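Local atomic coordinates of ceramide very long chain fatty acid hydroxylase SCS7 (Saccharomyces cerevisiae, PDB entry 4ZR1), a protein that hydroxylates the very long chain fatty acid of ceramides, probably at C-2, drawing electrons from cytochrome b5 at the endoplasmic reticulum membrane. Residues L149-D157 / H170-H178. Numbering follows the deposited sequence.
Sequences LHRFLFHFD and HFLLHGCHH. With ZN (zinc ion), chain D; ZN (zinc ion), chain C; BOG (octyl beta-D-glucopyranoside), chain E.
One zinc ion joins the two segments through four histidines: H150 and H155 from 149-157, and H174 and H178 from 170-178, all ligating through NE2, from 2.0 Å for H155 to 2.3 Å for H150 and H178. H254 completes this five-histidine site, half of what is likely the catalytic dimetal centre. H150 ND1 is hydrogen-bonded to F263 O. H155 and H178 form an offset edge-to-face pair, the edge of H155 toward the face of H178, with planes at 86°. H170 NE2 donates to D157 OD1 (3.1 Å), meeting it almost in line with the C-O bond, while OD1 lies 24° out of the imidazole plane; Y74 OH is hydrogen-bonded to H170 ND1. D157 OD2 takes a weak bond from H155 ND1, so D157 is a second-shell residue that would help orient this ligand. Beside the metal, F154 lies nearly parallel to H174 but slid off it, with L173 O over the middle of the phenyl ring, 3.7 Å above its plane. That carbonyl also accepts a hydrogen bond from O4 of a bound octyl glucoside (2.6 Å). H177 binds the second zinc. Segments 149-154 and 170-178 cross at -117°, joining the probably cytoplasmic end of transmembrane helix 128-154 to helix 164-179, while helices 211-236 and 242-256 supply the remaining histidines.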
ATOM      1  N   LEU A 149      -6.448   0.863  -7.821  1.00 70.66           N
ATOM      2  CA  LEU A 149      -5.351   1.696  -7.347  1.00 70.40           C
ATOM      3  C   LEU A 149      -4.104   0.863  -7.106  1.00 73.21           C
ATOM      4  O   LEU A 149      -3.021   1.205  -7.576  1.00 69.99           O
ATOM      5  CB  LEU A 149      -5.731   2.428  -6.066  1.00 70.04           C
ATOM      6  CG  LEU A 149      -6.779   3.510  -6.287  1.00 74.24           C
ATOM      7  CD1 LEU A 149      -7.015   4.306  -5.016  1.00 69.78           C
ATOM      8  CD2 LEU A 149      -6.329   4.409  -7.422  1.00 72.72           C
ATOM      9  N   HIS A 150      -4.270  -0.240  -6.385  1.00 68.20           N
ATOM     10  CA  HIS A 150      -3.143  -1.085  -6.043  1.00 68.94           C
ATOM     11  C   HIS A 150      -2.441  -1.630  -7.274  1.00 76.73           C
ATOM     12  O   HIS A 150      -1.219  -1.549  -7.384  1.00 82.35           O
ATOM     13  CB  HIS A 150      -3.589  -2.239  -5.160  1.00 69.78           C
ATOM     14  CG  HIS A 150      -2.449  -2.990  -4.553  1.00 74.33           C
ATOM     15  ND1 HIS A 150      -2.619  -4.150  -3.830  1.00 76.10           N
ATOM     16  CD2 HIS A 150      -1.120  -2.734  -4.556  1.00 68.68           C
ATOM     17  CE1 HIS A 150      -1.440  -4.584  -3.420  1.00 64.74           C
ATOM     18  NE2 HIS A 150      -0.515  -3.743  -3.846  1.00 73.19           N
ATOM     19  N   ARG A 151      -3.210  -2.173  -8.209  1.00 76.60           N
ATOM     20  CA  ARG A 151      -2.618  -2.819  -9.381  1.00 79.81           C
ATOM     21  C   ARG A 151      -2.100  -1.840 -10.436  1.00 82.23           C
ATOM     22  O   ARG A 151      -1.031  -2.054 -11.022  1.00 80.11           O
ATOM     23  CB  ARG A 151      -3.634  -3.763 -10.024  1.00 84.15           C
ATOM     24  CG  ARG A 151      -3.155  -4.381 -11.321  1.00 83.93           C
ATOM     25  CD  ARG A 151      -4.132  -5.404 -11.815  1.00 83.26           C
ATOM     26  NE  ARG A 151      -3.874  -5.783 -13.197  1.00 85.69           N
ATOM     27  CZ  ARG A 151      -4.643  -6.617 -13.883  1.00 81.84           C
ATOM     28  NH1 ARG A 151      -5.721  -7.145 -13.312  1.00 77.95           N
ATOM     29  NH2 ARG A 151      -4.342  -6.911 -15.138  1.00 87.13           N
ATOM     30  N   PHE A 152      -2.855  -0.771 -10.681  1.00 72.64           N
ATOM     31  CA  PHE A 152      -2.558   0.090 -11.812  1.00 74.85           C
ATOM     32  C   PHE A 152      -1.898   1.424 -11.433  1.00 79.42           C
ATOM     33  O   PHE A 152      -1.127   1.971 -12.221  1.00 85.75           O
ATOM     34  CB  PHE A 152      -3.836   0.337 -12.626  1.00 73.15           C
ATOM     35  CG  PHE A 152      -4.394  -0.910 -13.272  1.00 77.97           C
ATOM     36  CD1 PHE A 152      -3.736  -1.513 -14.336  1.00 76.87           C
ATOM     37  CD2 PHE A 152      -5.584  -1.469 -12.830  1.00 83.34           C
ATOM     38  CE1 PHE A 152      -4.244  -2.662 -14.935  1.00 78.87           C
ATOM     39  CE2 PHE A 152      -6.095  -2.620 -13.426  1.00 78.76           C
ATOM     40  CZ  PHE A 152      -5.420  -3.216 -14.482  1.00 74.82           C
ATOM     41  N   LEU A 153      -2.174   1.956 -10.247  1.00 73.79           N
ATOM     42  CA  LEU A 153      -1.473   3.180  -9.847  1.00 75.65           C
ATOM     43  C   LEU A 153      -0.257   2.862  -8.971  1.00 75.76           C
ATOM     44  O   LEU A 153       0.872   3.201  -9.312  1.00 72.28           O
ATOM     45  CB  LEU A 153      -2.406   4.142  -9.118  1.00 81.53           C
ATOM     46  CG  LEU A 153      -1.732   5.495  -8.856  1.00 77.79           C
ATOM     47  CD1 LEU A 153      -1.816   6.348 -10.108  1.00 77.18           C
ATOM     48  CD2 LEU A 153      -2.351   6.233  -7.669  1.00 65.85           C
ATOM     49  N   PHE A 154      -0.496   2.181  -7.857  1.00 72.36           N
ATOM     50  CA  PHE A 154       0.572   1.786  -6.950  1.00 72.24           C
ATOM     51  C   PHE A 154       1.667   0.936  -7.618  1.00 75.73           C
ATOM     52  O   PHE A 154       2.854   1.121  -7.355  1.00 80.72           O
ATOM     53  CB  PHE A 154      -0.012   1.026  -5.765  1.00 67.85           C
ATOM     54  CG  PHE A 154      -0.790   1.887  -4.825  1.00 69.11           C
ATOM     55  CD1 PHE A 154      -0.931   3.245  -5.068  1.00 61.64           C
ATOM     56  CD2 PHE A 154      -1.387   1.342  -3.695  1.00 60.75           C
ATOM     57  CE1 PHE A 154      -1.648   4.046  -4.198  1.00 63.82           C
ATOM     58  CE2 PHE A 154      -2.108   2.147  -2.820  1.00 55.07           C
ATOM     59  CZ  PHE A 154      -2.237   3.493  -3.071  1.00 55.84           C
ATOM     60  N   HIS A 155       1.280  -0.002  -8.466  1.00 72.00           N
ATOM     61  CA  HIS A 155       2.274  -0.815  -9.151  1.00 72.33           C
ATOM     62  C   HIS A 155       2.392  -0.467 -10.634  1.00 78.60           C
ATOM     63  O   HIS A 155       2.497  -1.354 -11.471  1.00 85.11           O
ATOM     64  CB  HIS A 155       1.964  -2.301  -8.976  1.00 59.66           C
ATOM     65  CG  HIS A 155       2.270  -2.812  -7.604  1.00 73.05           C
ATOM     66  ND1 HIS A 155       3.515  -3.274  -7.244  1.00 74.09           N
ATOM     67  CD2 HIS A 155       1.493  -2.921  -6.500  1.00 80.77           C
ATOM     68  CE1 HIS A 155       3.493  -3.654  -5.978  1.00 79.77           C
ATOM     69  NE2 HIS A 155       2.277  -3.450  -5.504  1.00 75.76           N
ATOM     70  N   PHE A 156       2.362   0.829 -10.939  1.00 78.96           N
ATOM     71  CA  PHE A 156       2.743   1.357 -12.248  1.00 87.80           C
ATOM     72  C   PHE A 156       4.020   0.687 -12.765  1.00 92.16           C
ATOM     73  O   PHE A 156       4.075   0.231 -13.911  1.00 95.90           O
ATOM     74  CB  PHE A 156       2.944   2.869 -12.152  1.00 89.90           C
ATOM     75  CG  PHE A 156       2.551   3.623 -13.386  1.00 91.76           C
ATOM     76  CD1 PHE A 156       1.219   3.884 -13.653  1.00 94.79           C
ATOM     77  CD2 PHE A 156       3.511   4.101 -14.264  1.00 90.12           C
ATOM     78  CE1 PHE A 156       0.852   4.591 -14.782  1.00 96.51           C
ATOM     79  CE2 PHE A 156       3.147   4.808 -15.392  1.00 87.61           C
ATOM     80  CZ  PHE A 156       1.816   5.052 -15.652  1.00 89.31           C
ATOM     81  N   ASP A 157       5.034   0.638 -11.901  1.00 89.45           N
ATOM     82  CA  ASP A 157       6.286  -0.105 -12.127  1.00 89.66           C
ATOM     83  C   ASP A 157       6.899   0.054 -13.519  1.00 89.32           C
ATOM     84  O   ASP A 157       7.367   1.137 -13.862  1.00 94.54           O
ATOM     85  CB  ASP A 157       6.065  -1.591 -11.831  1.00 87.92           C
ATOM     86  CG  ASP A 157       5.575  -1.837 -10.404  1.00 88.32           C
ATOM     87  OD1 ASP A 157       5.517  -0.879  -9.598  1.00 77.66           O
ATOM     88  OD2 ASP A 157       5.259  -2.999 -10.084  1.00 95.47           O
ATOM     89  N   HIS A 170       6.079   7.427  -6.872  1.00 79.78           N
ATOM     90  CA  HIS A 170       5.823   6.005  -6.703  1.00 69.48           C
ATOM     91  C   HIS A 170       6.182   5.564  -5.284  1.00 73.33           C
ATOM     92  O   HIS A 170       5.378   4.952  -4.582  1.00 80.42           O
ATOM     93  CB  HIS A 170       6.624   5.212  -7.731  1.00 69.04           C
ATOM     94  CG  HIS A 170       6.449   3.733  -7.624  1.00 72.73           C
ATOM     95  ND1 HIS A 170       7.146   2.965  -6.717  1.00 73.18           N
ATOM     96  CD2 HIS A 170       5.655   2.878  -8.311  1.00 76.74           C
ATOM     97  CE1 HIS A 170       6.786   1.701  -6.847  1.00 87.22           C
ATOM     98  NE2 HIS A 170       5.883   1.620  -7.808  1.00 85.75           N
ATOM     99  N   PHE A 171       7.402   5.893  -4.879  1.00 69.37           N
ATOM    100  CA  PHE A 171       7.902   5.615  -3.537  1.00 71.38           C
ATOM    101  C   PHE A 171       6.933   6.085  -2.454  1.00 69.45           C
ATOM    102  O   PHE A 171       6.600   5.328  -1.548  1.00 62.32           O
ATOM    103  CB  PHE A 171       9.268   6.281  -3.359  1.00 67.50           C
ATOM    104  CG  PHE A 171       9.890   6.066  -2.017  1.00 67.11           C
ATOM    105  CD1 PHE A 171      10.542   4.882  -1.727  1.00 66.46           C
ATOM    106  CD2 PHE A 171       9.861   7.067  -1.054  1.00 69.08           C
ATOM    107  CE1 PHE A 171      11.133   4.689  -0.488  1.00 73.63           C
ATOM    108  CE2 PHE A 171      10.448   6.881   0.188  1.00 64.58           C
ATOM    109  CZ  PHE A 171      11.091   5.693   0.472  1.00 64.01           C
ATOM    110  N   LEU A 172       6.473   7.327  -2.562  1.00 69.79           N
ATOM    111  CA  LEU A 172       5.534   7.880  -1.588  1.00 70.76           C
ATOM    112  C   LEU A 172       4.157   7.199  -1.593  1.00 73.66           C
ATOM    113  O   LEU A 172       3.483   7.151  -0.564  1.00 73.25           O
ATOM    114  CB  LEU A 172       5.354   9.384  -1.828  1.00 65.04           C
ATOM    115  CG  LEU A 172       6.501  10.308  -1.425  1.00 67.86           C
ATOM    116  CD1 LEU A 172       6.183  11.730  -1.839  1.00 64.81           C
ATOM    117  CD2 LEU A 172       6.790  10.243   0.082  1.00 61.01           C
ATOM    118  N   LEU A 173       3.729   6.679  -2.743  1.00 71.23           N
ATOM    119  CA  LEU A 173       2.393   6.082  -2.840  1.00 62.99           C
ATOM    120  C   LEU A 173       2.356   4.631  -2.399  1.00 59.35           C
ATOM    121  O   LEU A 173       1.343   4.174  -1.890  1.00 70.50           O
ATOM    122  CB  LEU A 173       1.854   6.186  -4.267  1.00 65.94           C
ATOM    123  CG  LEU A 173       1.510   7.608  -4.721  1.00 76.44           C
ATOM    124  CD1 LEU A 173       0.827   7.597  -6.078  1.00 72.81           C
ATOM    125  CD2 LEU A 173       0.656   8.310  -3.682  1.00 73.45           C
ATOM    126  N   HIS A 174       3.450   3.903  -2.592  1.00 65.12           N
ATOM    127  CA  HIS A 174       3.441   2.472  -2.326  1.00 65.78           C
ATOM    128  C   HIS A 174       4.837   1.823  -2.305  1.00 69.46           C
ATOM    129  O   HIS A 174       5.059   0.842  -1.595  1.00 70.04           O
ATOM    130  CB  HIS A 174       2.571   1.769  -3.363  1.00 59.61           C
ATOM    131  CG  HIS A 174       2.160   0.391  -2.965  1.00 64.63           C
ATOM    132  ND1 HIS A 174       1.411   0.137  -1.834  1.00 71.55           N
ATOM    133  CD2 HIS A 174       2.400  -0.812  -3.539  1.00 62.77           C
ATOM    134  CE1 HIS A 174       1.201  -1.162  -1.736  1.00 74.91           C
ATOM    135  NE2 HIS A 174       1.788  -1.761  -2.759  1.00 74.74           N
ATOM    136  N   GLY A 175       5.770   2.364  -3.083  1.00 65.91           N
ATOM    137  CA  GLY A 175       7.110   1.810  -3.159  1.00 68.01           C
ATOM    138  C   GLY A 175       7.771   1.659  -1.799  1.00 75.41           C
ATOM    139  O   GLY A 175       8.355   0.617  -1.498  1.00 82.00           O
ATOM    140  N   CYS A 176       7.668   2.699  -0.975  1.00 67.77           N
ATOM    141  CA  CYS A 176       8.264   2.694   0.359  1.00 63.80           C
ATOM    142  C   CYS A 176       7.746   1.523   1.193  1.00 66.30           C
ATOM    143  O   CYS A 176       8.482   0.886   1.952  1.00 71.78           O
ATOM    144  CB  CYS A 176       7.967   4.013   1.077  1.00 63.39           C
ATOM    145  SG  CYS A 176       8.807   4.183   2.660  1.00 76.97           S
ATOM    146  N   HIS A 177       6.468   1.234   1.041  1.00 62.81           N
ATOM    147  CA  HIS A 177       5.867   0.179   1.820  1.00 62.20           C
ATOM    148  C   HIS A 177       6.436  -1.191   1.403  1.00 68.23           C
ATOM    149  O   HIS A 177       6.645  -2.068   2.241  1.00 75.24           O
ATOM    150  CB  HIS A 177       4.347   0.225   1.678  1.00 61.88           C
ATOM    151  CG  HIS A 177       3.658  -0.916   2.351  1.00 65.15           C
ATOM    152  ND1 HIS A 177       3.780  -1.163   3.699  1.00 73.99           N
ATOM    153  CD2 HIS A 177       2.877  -1.903   1.855  1.00 57.76           C
ATOM    154  CE1 HIS A 177       3.090  -2.244   4.010  1.00 68.18           C
ATOM    155  NE2 HIS A 177       2.532  -2.710   2.909  1.00 75.54           N
ATOM    156  N   HIS A 178       6.704  -1.366   0.112  1.00 69.75           N
ATOM    157  CA  HIS A 178       7.356  -2.585  -0.363  1.00 70.95           C
ATOM    158  C   HIS A 178       8.823  -2.603   0.035  1.00 80.39           C
ATOM    159  O   HIS A 178       9.390  -3.647   0.342  1.00 82.07           O
ATOM    160  CB  HIS A 178       7.223  -2.715  -1.877  1.00 73.57           C
ATOM    161  CG  HIS A 178       5.981  -3.428  -2.309  1.00 80.03           C
ATOM    162  ND1 HIS A 178       5.987  -4.728  -2.764  1.00 83.84           N
ATOM    163  CD2 HIS A 178       4.687  -3.025  -2.338  1.00 74.21           C
ATOM    164  CE1 HIS A 178       4.753  -5.093  -3.064  1.00 79.37           C
ATOM    165  NE2 HIS A 178       3.947  -4.081  -2.809  1.00 82.80           N
TER
HETATM  166 ZN    ZN D 402       1.777  -3.778  -3.540  1.00 84.51          ZN
HETATM  167 ZN    ZN C 401       1.387  -4.638   2.593  1.00 81.14          ZN
HETATM  168  C1  BOG E 403       2.541   5.743   2.052  1.00 99.27           C
HETATM  169  O1  BOG E 403       3.166   6.560   3.018  1.00111.22           O
HETATM  170  C2  BOG E 403       2.570   4.314   2.539  1.00 92.87           C
HETATM  171  O2  BOG E 403       3.914   3.893   2.527  1.00 94.70           O
HETATM  172  C3  BOG E 403       1.809   3.417   1.588  1.00 86.38           C
HETATM  173  O3  BOG E 403       1.620   2.119   2.105  1.00 71.65           O
HETATM  174  C4  BOG E 403       0.484   4.007   1.212  1.00 90.54           C
HETATM  175  O4  BOG E 403      -0.028   3.236   0.152  1.00102.93           O
HETATM  176  C5  BOG E 403       0.682   5.425   0.750  1.00 96.87           C
HETATM  177  O5  BOG E 403       1.218   6.173   1.820  1.00100.44           O
HETATM  178  C6  BOG E 403      -0.672   5.941   0.286  1.00100.38           C
HETATM  179  O6  BOG E 403      -0.804   7.337   0.444  1.00100.96           O
HETATM  180  C1' BOG E 403       4.094   7.490   2.498  1.00103.99           C
HETATM  181  C2' BOG E 403       4.726   8.306   3.607  1.00 91.02           C
HETATM  182  C3' BOG E 403       5.171   9.636   3.032  1.00 90.45           C
HETATM  183  C4' BOG E 403       4.537  10.807   3.760  1.00 89.65           C
HETATM  184  C5' BOG E 403       4.256  11.941   2.790  1.00 82.50           C
HETATM  185  C6' BOG E 403       4.036  13.227   3.551  1.00 81.12           C
HETATM  186  C7' BOG E 403       3.581  14.317   2.609  1.00 88.41           C
HETATM  187  C8' BOG E 403       4.773  14.853   1.850  1.00 92.06           C